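Local coordinates for protein alpha-L-rhamnosidase (Aspergillus terreus, PDB 6GSZ) that probably hydrolyses terminal, non-reducing alpha-L-rhamnose residues in alpha-L-rhamnosides and binds calcium ions, at residues V7-H12 with A78-R83; V25-D30 with Y41-K46; R786-E791 with F805-G810. All coordinates share one frame; numbering follows the deposited sequence. Where two conformers were deposited one is given.

Interaction 1. Residues V7-H12 with A78-R83; sequences VAFEHH and ATVRVR
F9, whose ring reaches across to V80, also shapes the chain just where its strand stops: F9 O accepts H12 N at 2.9 Å, closing a type II' beta turn. This is the N-terminal immunoglobulin-like beta-sandwich, and the contact lies between its two layers. Residues 7-9 end strand 3-9, which pairs with strand 25-30 in a small two-stranded sheet, whereas 78-83 belongs to the five-stranded sheet opposite. After the turn the chain crosses over, and strand 15-18 joins that larger sheet beside strand 99-103.

What meets in the interior is purely apolar. The phenyl group of F9 comes at V80 with its rim, not its face: CZ lies 3.9 Å from V80 CB, which sits at the ring edge and near the ring plane, while V80 CG2 is beside the same corner. The two side chains advance from opposite directions. F9 has CG beside its backbone N (chi1 -58°), and although its CA-CB bond does not aim at the far strand, the ring's far end, CZ, nevertheless reaches V80. V99 and V101 also pack on this ring, and V25 touches both V7 and F9.

Within the turn, E10 OE1 takes salt bridges from two arginines, R24 and R492, and A8, E10, H11 and H12 help line the pocket that holds a 2-(2-methoxyethoxy)ethanol molecule.

The second pair, two residues along each strand, is valine against valine. V82 sends a single branch, CG2, to V7, where it rests 4.1 Å from CG1 and equally far from V7 CG2.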
loop_
_atom_site.group_PDB
_atom_site.type_symbol
_atom_site.label_atom_id
_atom_site.label_comp_id
_atom_site.label_asym_id
_atom_site.label_seq_id
_atom_site.Cartn_x
_atom_site.Cartn_y
_atom_site.Cartn_z
ATOM N N VAL A 7 -3.382 -5.357 -21.122
ATOM C CA VAL A 7 -4.107 -4.166 -21.501
ATOM C C VAL A 7 -4.896 -3.739 -20.270
ATOM O O VAL A 7 -5.661 -4.573 -19.714
ATOM C CB VAL A 7 -5.041 -4.386 -22.704
ATOM C CG1 VAL A 7 -5.829 -3.135 -22.986
ATOM C CG2 VAL A 7 -4.236 -4.773 -23.938
ATOM N N ALA A 8 -4.694 -2.486 -19.823
ATOM C CA ALA A 8 -5.300 -2.033 -18.612
ATOM C C ALA A 8 -5.852 -0.612 -18.753
ATOM O O ALA A 8 -5.371 0.208 -19.565
ATOM C CB ALA A 8 -4.323 -2.132 -17.491
ATOM N N PHE A 9 -6.857 -0.304 -17.928
ATOM C CA PHE A 9 -7.541 0.956 -17.925
ATOM C C PHE A 9 -7.184 1.749 -16.667
ATOM O O PHE A 9 -7.250 1.209 -15.541
ATOM C CB PHE A 9 -9.033 0.689 -18.002
ATOM C CG PHE A 9 -9.391 -0.107 -19.226
ATOM C CD1 PHE A 9 -9.462 0.495 -20.476
ATOM C CD2 PHE A 9 -9.496 -1.486 -19.154
ATOM C CE1 PHE A 9 -9.670 -0.261 -21.613
ATOM C CE2 PHE A 9 -9.747 -2.235 -20.291
ATOM C CZ PHE A 9 -9.816 -1.631 -21.530
ATOM N N GLU A 10 -6.822 3.034 -16.844
ATOM C CA GLU A 10 -6.312 3.848 -15.730
ATOM C C GLU A 10 -5.239 3.026 -15.015
ATOM O O GLU A 10 -4.327 2.492 -15.647
ATOM C CB GLU A 10 -7.468 4.365 -14.861
ATOM C CG GLU A 10 -8.413 5.265 -15.652
ATOM C CD GLU A 10 -7.888 6.664 -15.971
ATOM O OE1 GLU A 10 -7.306 7.266 -15.038
ATOM O OE2 GLU A 10 -8.095 7.137 -17.123
ATOM N N HIS A 11 -5.347 2.932 -13.678
ATOM C CA HIS A 11 -4.456 2.147 -12.853
ATOM C C HIS A 11 -5.171 0.922 -12.261
ATOM O O HIS A 11 -4.629 0.251 -11.350
ATOM C CB HIS A 11 -3.793 2.989 -11.772
ATOM C CG HIS A 11 -2.961 4.075 -12.368
ATOM N ND1 HIS A 11 -1.715 3.856 -12.963
ATOM C CD2 HIS A 11 -3.254 5.374 -12.535
ATOM C CE1 HIS A 11 -1.287 5.011 -13.431
ATOM N NE2 HIS A 11 -2.206 5.944 -13.228
ATOM N N HIS A 12 -6.276 0.549 -12.895
ATOM C CA HIS A 12 -7.042 -0.615 -12.444
ATOM C C HIS A 12 -6.396 -1.913 -12.936
ATOM O O HIS A 12 -5.961 -1.992 -14.097
ATOM C CB HIS A 12 -8.446 -0.562 -13.024
ATOM C CG HIS A 12 -9.227 0.685 -12.745
ATOM N ND1 HIS A 12 -9.716 0.990 -11.476
ATOM C CD2 HIS A 12 -9.704 1.644 -13.560
ATOM C CE1 HIS A 12 -10.405 2.127 -11.570
ATOM N NE2 HIS A 12 -10.385 2.564 -12.839
ATOM N N ALA A 78 -17.665 -2.641 -22.656
ATOM C CA ALA A 78 -16.962 -2.764 -23.945
ATOM C C ALA A 78 -15.894 -3.853 -23.840
ATOM O O ALA A 78 -15.260 -4.054 -22.765
ATOM C CB ALA A 78 -16.350 -1.450 -24.347
ATOM N N THR A 79 -15.619 -4.485 -24.991
ATOM C CA THR A 79 -14.536 -5.449 -25.088
ATOM C C THR A 79 -13.456 -4.819 -25.963
ATOM O O THR A 79 -13.775 -4.313 -27.007
ATOM C CB THR A 79 -15.030 -6.790 -25.651
ATOM O OG1 THR A 79 -16.051 -7.252 -24.766
ATOM C CG2 THR A 79 -13.945 -7.828 -25.757
ATOM N N VAL A 80 -12.204 -4.878 -25.492
ATOM C CA VAL A 80 -11.118 -4.111 -26.092
ATOM C C VAL A 80 -9.969 -5.028 -26.436
ATOM O O VAL A 80 -9.596 -5.890 -25.642
ATOM C CB VAL A 80 -10.670 -3.005 -25.122
ATOM C CG1 VAL A 80 -9.426 -2.311 -25.659
ATOM C CG2 VAL A 80 -11.790 -1.986 -24.932
ATOM N N ARG A 81 -9.378 -4.801 -27.632
ATOM C CA ARG A 81 -8.081 -5.385 -27.964
ATOM C C ARG A 81 -7.201 -4.265 -28.525
ATOM O O ARG A 81 -7.725 -3.283 -29.021
ATOM C CB ARG A 81 -8.207 -6.512 -28.991
ATOM C CG ARG A 81 -9.050 -7.695 -28.546
ATOM C CD ARG A 81 -8.900 -8.866 -29.511
ATOM N NE ARG A 81 -9.441 -8.550 -30.814
ATOM C CZ ARG A 81 -9.146 -9.245 -31.933
ATOM N NH1 ARG A 81 -8.343 -10.300 -31.866
ATOM N NH2 ARG A 81 -9.629 -8.855 -33.108
ATOM N N VAL A 82 -5.883 -4.450 -28.409
ATOM C CA VAL A 82 -4.905 -3.512 -28.921
ATOM C C VAL A 82 -3.884 -4.268 -29.746
ATOM O O VAL A 82 -3.513 -5.374 -29.425
ATOM C CB VAL A 82 -4.221 -2.755 -27.765
ATOM C CG1 VAL A 82 -3.182 -1.760 -28.273
ATOM C CG2 VAL A 82 -5.262 -2.089 -26.869
ATOM N N ARG A 83 -3.335 -3.590 -30.756
ATOM C CA ARG A 83 -2.098 -4.060 -31.391
ATOM C C ARG A 83 -1.237 -2.840 -31.693
ATOM O O ARG A 83 -1.718 -1.760 -31.875
ATOM C CB ARG A 83 -2.353 -4.932 -32.623
ATOM C CG ARG A 83 -3.086 -4.239 -33.746
ATOM C CD ARG A 83 -3.231 -5.204 -34.927
ATOM N NE ARG A 83 -3.900 -4.556 -36.027
ATOM C CZ ARG A 83 -4.017 -5.081 -37.241
ATOM N NH1 ARG A 83 -3.509 -6.281 -37.509
ATOM N NH2 ARG A 83 -4.636 -4.382 -38.172
#

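Interaction 2. Residues V25-D30 with Y41-K46; sequences VSWRFD and YEIEVK. With CA (calcium ion), chain T.
W27 and Y41 meet as a T-shaped pair, with the tryptophan supplying the edge and the tyrosine the face. The planes stand at 68° and the centroids of the W27 six-membered ring and the Y41 ring are 4.8 Å apart. W27 CH2 hangs 3.5 Å above the plane of the Y41 ring, over its centre, and W27 CZ2 drops toward the root of the same ring, 3.5 Å from Y41 CG. Both residues place CG in the crowded position between the backbone N and the carbonyl carbon (chi1 46° in W27), and their side chains cross at about a right angle. The rotation of the indole is also fixed from its polar side, since W27 NE1 is hydrogen-bonded to Q38 OE1.

Beside the rings, I43 extends its CD1 between two neighbours on the other strand. It lies 4.2 Å from W27 CZ3, and V25 CB is slightly farther off.

At the far end of 25-30 the chemistry changes. D30 binds a calcium ion through one carboxylate oxygen, OD1, at 2.3 Å, leaving OD2 well outside bonding distance; three waters are modelled beside the metal, one of them doubtfully close.

The strand axes run 10.5 Å apart at 118°, too far for backbone pairing, so side chains alone bridge the gap. Strand 25-30 pairs with 3-9 and strand 38-46 with 78-86 and 53-58; the aromatic pair and aliphatic tips that meet between these two facing sheets form part of the core of this immunoglobulin-like beta-sandwich.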
loop_
_atom_site.group_PDB
_atom_site.type_symbol
_atom_site.label_atom_id
_atom_site.label_comp_id
_atom_site.label_asym_id
_atom_site.label_seq_id
_atom_site.Cartn_x
_atom_site.Cartn_y
_atom_site.Cartn_z
ATOM N N VAL A 25 -5.964 4.072 -21.610
ATOM C CA VAL A 25 -5.580 2.726 -21.957
ATOM C C VAL A 25 -4.057 2.631 -21.936
ATOM O O VAL A 25 -3.364 3.514 -22.432
ATOM C CB VAL A 25 -6.151 2.313 -23.334
ATOM C CG1 VAL A 25 -5.920 0.837 -23.592
ATOM C CG2 VAL A 25 -7.627 2.693 -23.448
ATOM N N SER A 26 -3.549 1.511 -21.458
ATOM C CA SER A 26 -2.117 1.195 -21.441
ATOM C C SER A 26 -1.898 -0.259 -21.853
ATOM O O SER A 26 -2.738 -1.102 -21.577
ATOM C CB SER A 26 -1.504 1.390 -20.070
ATOM O OG SER A 26 -1.725 2.685 -19.555
ATOM N N TRP A 27 -0.772 -0.541 -22.497
ATOM C CA TRP A 27 -0.423 -1.914 -22.771
ATOM C C TRP A 27 1.036 -2.134 -22.439
ATOM O O TRP A 27 1.891 -1.340 -22.838
ATOM C CB TRP A 27 -0.757 -2.299 -24.219
ATOM C CG TRP A 27 -0.334 -1.297 -25.257
ATOM C CD1 TRP A 27 0.771 -1.321 -26.070
ATOM C CD2 TRP A 27 -1.123 -0.190 -25.692
ATOM N NE1 TRP A 27 0.719 -0.256 -26.917
ATOM C CE2 TRP A 27 -0.418 0.450 -26.734
ATOM C CE3 TRP A 27 -2.371 0.324 -25.288
ATOM C CZ2 TRP A 27 -0.917 1.574 -27.361
ATOM C CZ3 TRP A 27 -2.870 1.440 -25.912
ATOM C CH2 TRP A 27 -2.142 2.064 -26.947
ATOM N N ARG A 28 1.327 -3.261 -21.830
ATOM C CA ARG A 28 2.679 -3.685 -21.561
ATOM C C ARG A 28 3.126 -4.699 -22.625
ATOM O O ARG A 28 2.329 -5.474 -23.119
ATOM C CB ARG A 28 2.634 -4.233 -20.139
ATOM C CG ARG A 28 3.982 -4.456 -19.493
ATOM C CD ARG A 28 3.691 -4.792 -18.044
ATOM N NE ARG A 28 3.704 -3.604 -17.198
ATOM C CZ ARG A 28 3.198 -3.524 -15.983
ATOM N NH1 ARG A 28 3.692 -2.620 -15.151
ATOM N NH2 ARG A 28 2.208 -4.321 -15.614
ATOM N N PHE A 29 4.418 -4.684 -22.949
ATOM C CA PHE A 29 4.998 -5.544 -23.945
ATOM C C PHE A 29 5.765 -6.694 -23.305
ATOM O O PHE A 29 6.308 -6.574 -22.178
ATOM C CB PHE A 29 5.971 -4.738 -24.800
ATOM C CG PHE A 29 5.356 -3.600 -25.567
ATOM C CD1 PHE A 29 4.628 -3.822 -26.731
ATOM C CD2 PHE A 29 5.479 -2.300 -25.103
ATOM C CE1 PHE A 29 4.109 -2.762 -27.455
ATOM C CE2 PHE A 29 4.900 -1.253 -25.797
ATOM C CZ PHE A 29 4.245 -1.478 -26.985
ATOM N N ASP A 30 5.853 -7.791 -24.057
ATOM C CA ASP A 30 6.723 -8.932 -23.725
ATOM C C ASP A 30 7.519 -9.260 -24.995
ATOM O O ASP A 30 7.011 -9.216 -26.074
ATOM C CB ASP A 30 5.897 -10.109 -23.194
ATOM C CG ASP A 30 6.656 -11.300 -22.643
ATOM O OD1 ASP A 30 7.914 -11.260 -22.514
ATOM O OD2 ASP A 30 5.967 -12.270 -22.328
ATOM N N TYR A 41 -0.565 2.515 -33.105
ATOM C CA TYR A 41 -1.365 1.474 -32.457
ATOM C C TYR A 41 -2.769 1.495 -33.053
ATOM O O TYR A 41 -3.231 2.471 -33.609
ATOM C CB TYR A 41 -1.384 1.634 -30.938
ATOM C CG TYR A 41 -1.993 2.906 -30.422
ATOM C CD1 TYR A 41 -3.370 3.027 -30.277
ATOM C CD2 TYR A 41 -1.207 3.953 -29.962
ATOM C CE1 TYR A 41 -3.945 4.169 -29.742
ATOM C CE2 TYR A 41 -1.769 5.081 -29.408
ATOM C CZ TYR A 41 -3.142 5.180 -29.238
ATOM O OH TYR A 41 -3.682 6.330 -28.681
ATOM N N GLU A 42 -3.447 0.363 -32.835
ATOM C CA GLU A 42 -4.862 0.205 -33.121
ATOM C C GLU A 42 -5.543 -0.309 -31.849
ATOM O O GLU A 42 -5.064 -1.244 -31.225
ATOM C CB GLU A 42 -5.096 -0.740 -34.307
ATOM C CG GLU A 42 -4.770 -0.076 -35.626
ATOM C CD GLU A 42 -4.978 -0.955 -36.841
ATOM O OE1 GLU A 42 -5.218 -2.152 -36.662
ATOM O OE2 GLU A 42 -4.807 -0.427 -37.970
ATOM N N ILE A 43 -6.657 0.333 -31.523
ATOM C CA ILE A 43 -7.539 -0.120 -30.427
ATOM C C ILE A 43 -8.877 -0.522 -31.058
ATOM O O ILE A 43 -9.529 0.286 -31.705
ATOM C CB ILE A 43 -7.747 0.961 -29.358
ATOM C CG1 ILE A 43 -6.435 1.433 -28.755
ATOM C CG2 ILE A 43 -8.689 0.410 -28.283
ATOM C CD1 ILE A 43 -6.531 2.573 -27.748
ATOM N N GLU A 44 -9.253 -1.782 -30.831
ATOM C CA GLU A 44 -10.551 -2.346 -31.238
ATOM C C GLU A 44 -11.503 -2.241 -30.048
ATOM O O GLU A 44 -11.192 -2.739 -28.960
ATOM C CB GLU A 44 -10.370 -3.802 -31.660
ATOM C CG GLU A 44 -11.651 -4.476 -32.154
ATOM C CD GLU A 44 -11.441 -5.976 -32.258
ATOM O OE1 GLU A 44 -11.288 -6.478 -33.395
ATOM O OE2 GLU A 44 -11.329 -6.620 -31.189
ATOM N N VAL A 45 -12.635 -1.591 -30.276
ATOM C CA VAL A 45 -13.681 -1.490 -29.280
ATOM C C VAL A 45 -14.961 -2.149 -29.803
ATOM O O VAL A 45 -15.535 -1.704 -30.811
ATOM C CB VAL A 45 -13.932 -0.021 -28.907
ATOM C CG1 VAL A 45 -14.990 0.091 -27.806
ATOM C CG2 VAL A 45 -12.632 0.673 -28.519
ATOM N N LYS A 46 -15.412 -3.186 -29.081
ATOM C CA LYS A 46 -16.645 -3.937 -29.451
ATOM C C LYS A 46 -17.755 -3.644 -28.437
ATOM O O LYS A 46 -17.523 -3.826 -27.239
ATOM C CB LYS A 46 -16.340 -5.440 -29.558
ATOM C CG LYS A 46 -17.526 -6.334 -29.880
ATOM C CD LYS A 46 -18.064 -6.147 -31.275
ATOM C CE LYS A 46 -19.192 -7.108 -31.597
ATOM N NZ LYS A 46 -20.479 -6.631 -31.044
HETATM CA CA CA T . 9.782 -11.680 -21.179
HETATM O O HOH W 1 9.060 -10.164 -20.186
HETATM O O HOH W 2 10.995 -10.869 -22.914
HETATM O O HOH W 3 11.467 -10.853 -19.397
#

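Interaction 3. Residues R786-E791 with F805-G810; sequences RRINIE and FLTPYG. With CA (calcium ion), chain M.
Y809 lays its phenol end against R786, from the tight turn of a beta-hairpin in the C-terminal beta domain: a type I turn from T807 to G810 joins strands 800-807 and 810-819.

Van der Waals contact does the joining. Y809 OH sits 3.4 Å from R786 CB, and R786 CG is almost as near, so it is the aliphatic root of the arginine that covers the phenol while its NE turns to a salt bridge with E782. Deeper in, I788 CD1 touches T807 CG2 at 4.3 Å, and A812 packs on both.

Hydrogen bonds shape each segment from within. T807 OG1 accepts Y809 N at 2.9 Å, an ST turn, and donates to G810 O at 2.7 Å, in the carbonyl plane and on a lone pair; this one hydroxyl ties the first residue of the turn to its last two. R787 NH1 reaches back to R786 O at 3.0 Å, coming from 48° out of the carbonyl plane.

Metal binding lies at the far end of the strand. Five waters complete the shell of a calcium ion that E791 holds with both carboxylate oxygens, OE1 and OE2 each 2.4 Å from the metal.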
loop_
_atom_site.group_PDB
_atom_site.type_symbol
_atom_site.label_atom_id
_atom_site.label_comp_id
_atom_site.label_asym_id
_atom_site.label_seq_id
_atom_site.Cartn_x
_atom_site.Cartn_y
_atom_site.Cartn_z
ATOM N N ARG A 786 10.067 5.318 -19.050
ATOM C CA ARG A 786 10.272 5.152 -20.490
ATOM C C ARG A 786 11.750 5.352 -20.851
ATOM O O ARG A 786 12.214 4.891 -21.927
ATOM C CB ARG A 786 9.432 6.179 -21.250
ATOM C CG ARG A 786 9.298 5.936 -22.747
ATOM C CD ARG A 786 8.614 7.137 -23.412
ATOM N NE ARG A 786 9.463 8.340 -23.340
ATOM C CZ ARG A 786 10.297 8.778 -24.283
ATOM N NH1 ARG A 786 10.333 8.165 -25.463
ATOM N NH2 ARG A 786 11.101 9.785 -23.973
ATOM N N ARG A 787 12.484 6.030 -19.956
ATOM C CA ARG A 787 13.931 6.094 -20.039
ATOM C C ARG A 787 14.460 5.606 -18.693
ATOM O O ARG A 787 13.833 5.906 -17.645
ATOM C CB ARG A 787 14.432 7.531 -20.267
ATOM C CG ARG A 787 13.992 8.141 -21.581
ATOM C CD ARG A 787 14.816 7.438 -22.649
ATOM N NE ARG A 787 14.567 7.895 -24.018
ATOM C CZ ARG A 787 13.710 7.320 -24.847
ATOM N NH1 ARG A 787 12.955 6.325 -24.401
ATOM N NH2 ARG A 787 13.598 7.769 -26.091
ATOM N N ILE A 788 15.432 4.711 -18.724
ATOM C CA ILE A 788 15.913 3.982 -17.585
ATOM C C ILE A 788 17.399 4.266 -17.374
ATOM O O ILE A 788 18.169 4.254 -18.351
ATOM C CB ILE A 788 15.661 2.474 -17.774
ATOM C CG1 ILE A 788 14.197 2.244 -18.150
ATOM C CG2 ILE A 788 16.088 1.684 -16.546
ATOM C CD1 ILE A 788 13.838 0.810 -18.440
ATOM N N ASN A 789 17.832 4.480 -16.131
ATOM C CA ASN A 789 19.289 4.530 -15.816
ATOM C C ASN A 789 19.651 3.156 -15.242
ATOM O O ASN A 789 18.898 2.612 -14.410
ATOM C CB ASN A 789 19.613 5.754 -14.935
ATOM C CG ASN A 789 21.087 6.118 -14.834
ATOM O OD1 ASN A 789 21.699 6.595 -15.811
ATOM N ND2 ASN A 789 21.667 5.972 -13.638
ATOM N N ILE A 790 20.760 2.603 -15.730
ATOM C CA ILE A 790 21.266 1.325 -15.299
ATOM C C ILE A 790 22.697 1.531 -14.825
ATOM O O ILE A 790 23.633 1.586 -15.670
ATOM C CB ILE A 790 21.154 0.237 -16.376
ATOM C CG1 ILE A 790 19.710 0.153 -16.869
ATOM C CG2 ILE A 790 21.648 -1.077 -15.800
ATOM C CD1 ILE A 790 19.431 -0.937 -17.861
ATOM N N GLU A 791 22.863 1.741 -13.525
ATOM C CA GLU A 791 24.124 2.213 -12.936
ATOM C C GLU A 791 24.384 1.366 -11.683
ATOM O O GLU A 791 24.194 1.822 -10.566
ATOM C CB GLU A 791 24.049 3.737 -12.683
ATOM C CG GLU A 791 25.323 4.395 -12.145
ATOM C CD GLU A 791 25.270 5.923 -12.031
ATOM O OE1 GLU A 791 24.280 6.535 -12.440
ATOM O OE2 GLU A 791 26.188 6.541 -11.494
ATOM N N PHE A 805 12.368 -5.387 -12.469
ATOM C CA PHE A 805 11.316 -4.411 -12.293
ATOM C C PHE A 805 10.397 -4.409 -13.501
ATOM O O PHE A 805 10.839 -4.118 -14.627
ATOM C CB PHE A 805 11.861 -3.004 -12.027
ATOM C CG PHE A 805 10.782 -1.980 -11.868
ATOM C CD1 PHE A 805 9.840 -2.130 -10.858
ATOM C CD2 PHE A 805 10.660 -0.921 -12.731
ATOM C CE1 PHE A 805 8.803 -1.233 -10.736
ATOM C CE2 PHE A 805 9.622 -0.022 -12.612
ATOM C CZ PHE A 805 8.660 -0.207 -11.624
ATOM N N LEU A 806 9.107 -4.688 -13.240
ATOM C CA LEU A 806 8.090 -4.656 -14.278
ATOM C C LEU A 806 7.592 -3.230 -14.465
ATOM O O LEU A 806 6.716 -2.744 -13.780
ATOM C CB LEU A 806 6.964 -5.610 -13.907
ATOM C CG LEU A 806 5.922 -5.882 -14.983
ATOM C CD1 LEU A 806 6.553 -6.529 -16.210
ATOM C CD2 LEU A 806 4.845 -6.782 -14.398
ATOM N N THR A 807 8.251 -2.536 -15.378
ATOM C CA THR A 807 7.922 -1.190 -15.753
ATOM C C THR A 807 6.561 -1.166 -16.437
ATOM O O THR A 807 6.068 -2.224 -16.874
ATOM C CB THR A 807 8.947 -0.577 -16.733
ATOM O OG1 THR A 807 8.703 -1.054 -18.056
ATOM C CG2 THR A 807 10.394 -0.777 -16.349
ATOM N N PRO A 808 5.963 0.035 -16.615
ATOM C CA PRO A 808 4.782 0.162 -17.457
ATOM C C PRO A 808 4.907 -0.322 -18.916
ATOM O O PRO A 808 3.899 -0.438 -19.612
ATOM C CB PRO A 808 4.499 1.674 -17.372
ATOM C CG PRO A 808 5.091 2.146 -16.060
ATOM C CD PRO A 808 6.353 1.316 -15.997
ATOM N N TYR A 809 6.140 -0.607 -19.357
ATOM C CA TYR A 809 6.459 -1.065 -20.714
ATOM C C TYR A 809 6.755 -2.568 -20.793
ATOM O O TYR A 809 6.794 -3.128 -21.918
ATOM C CB TYR A 809 7.647 -0.284 -21.270
ATOM C CG TYR A 809 7.334 1.182 -21.333
ATOM C CD1 TYR A 809 6.748 1.724 -22.469
ATOM C CD2 TYR A 809 7.588 2.028 -20.261
ATOM C CE1 TYR A 809 6.357 3.051 -22.517
ATOM C CE2 TYR A 809 7.217 3.355 -20.286
ATOM C CZ TYR A 809 6.593 3.877 -21.418
ATOM O OH TYR A 809 6.174 5.176 -21.469
ATOM N N GLY A 810 7.046 -3.202 -19.656
ATOM C CA GLY A 810 7.562 -4.544 -19.628
ATOM C C GLY A 810 8.778 -4.658 -18.720
ATOM O O GLY A 810 9.167 -3.698 -18.009
HETATM CA CA CA M . 24.867 8.573 -11.363
HETATM O O HOH W 4 22.223 8.365 -10.909
HETATM O O HOH W 5 23.009 8.819 -13.208
HETATM O O HOH W 6 25.551 8.923 -13.903
HETATM O O HOH W 7 27.152 8.977 -11.637
HETATM O O HOH W 8 26.126 9.608 -9.662
#

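Overall arrangement
Interactions 1 and 2 are two stations of one buried core: both join the small sheet of strands 3-9 and 25-30 to the larger one holding 78-86 and 38-46, and interaction 2 is nested in the loop that interaction 1 closes. Aliphatic tips and a phenyl edge fill the first, a T-shaped pair the second. On the outer face of the larger sheet, R81-E44 and R83-E42 salt bridges link them. Interaction 3 belongs to the C-terminal domain and reaches nearer the surface, with an arginine at its margin. It meets 25-30 through a probable hydrogen bond from F29 N to Y809 O, so the two domains join there.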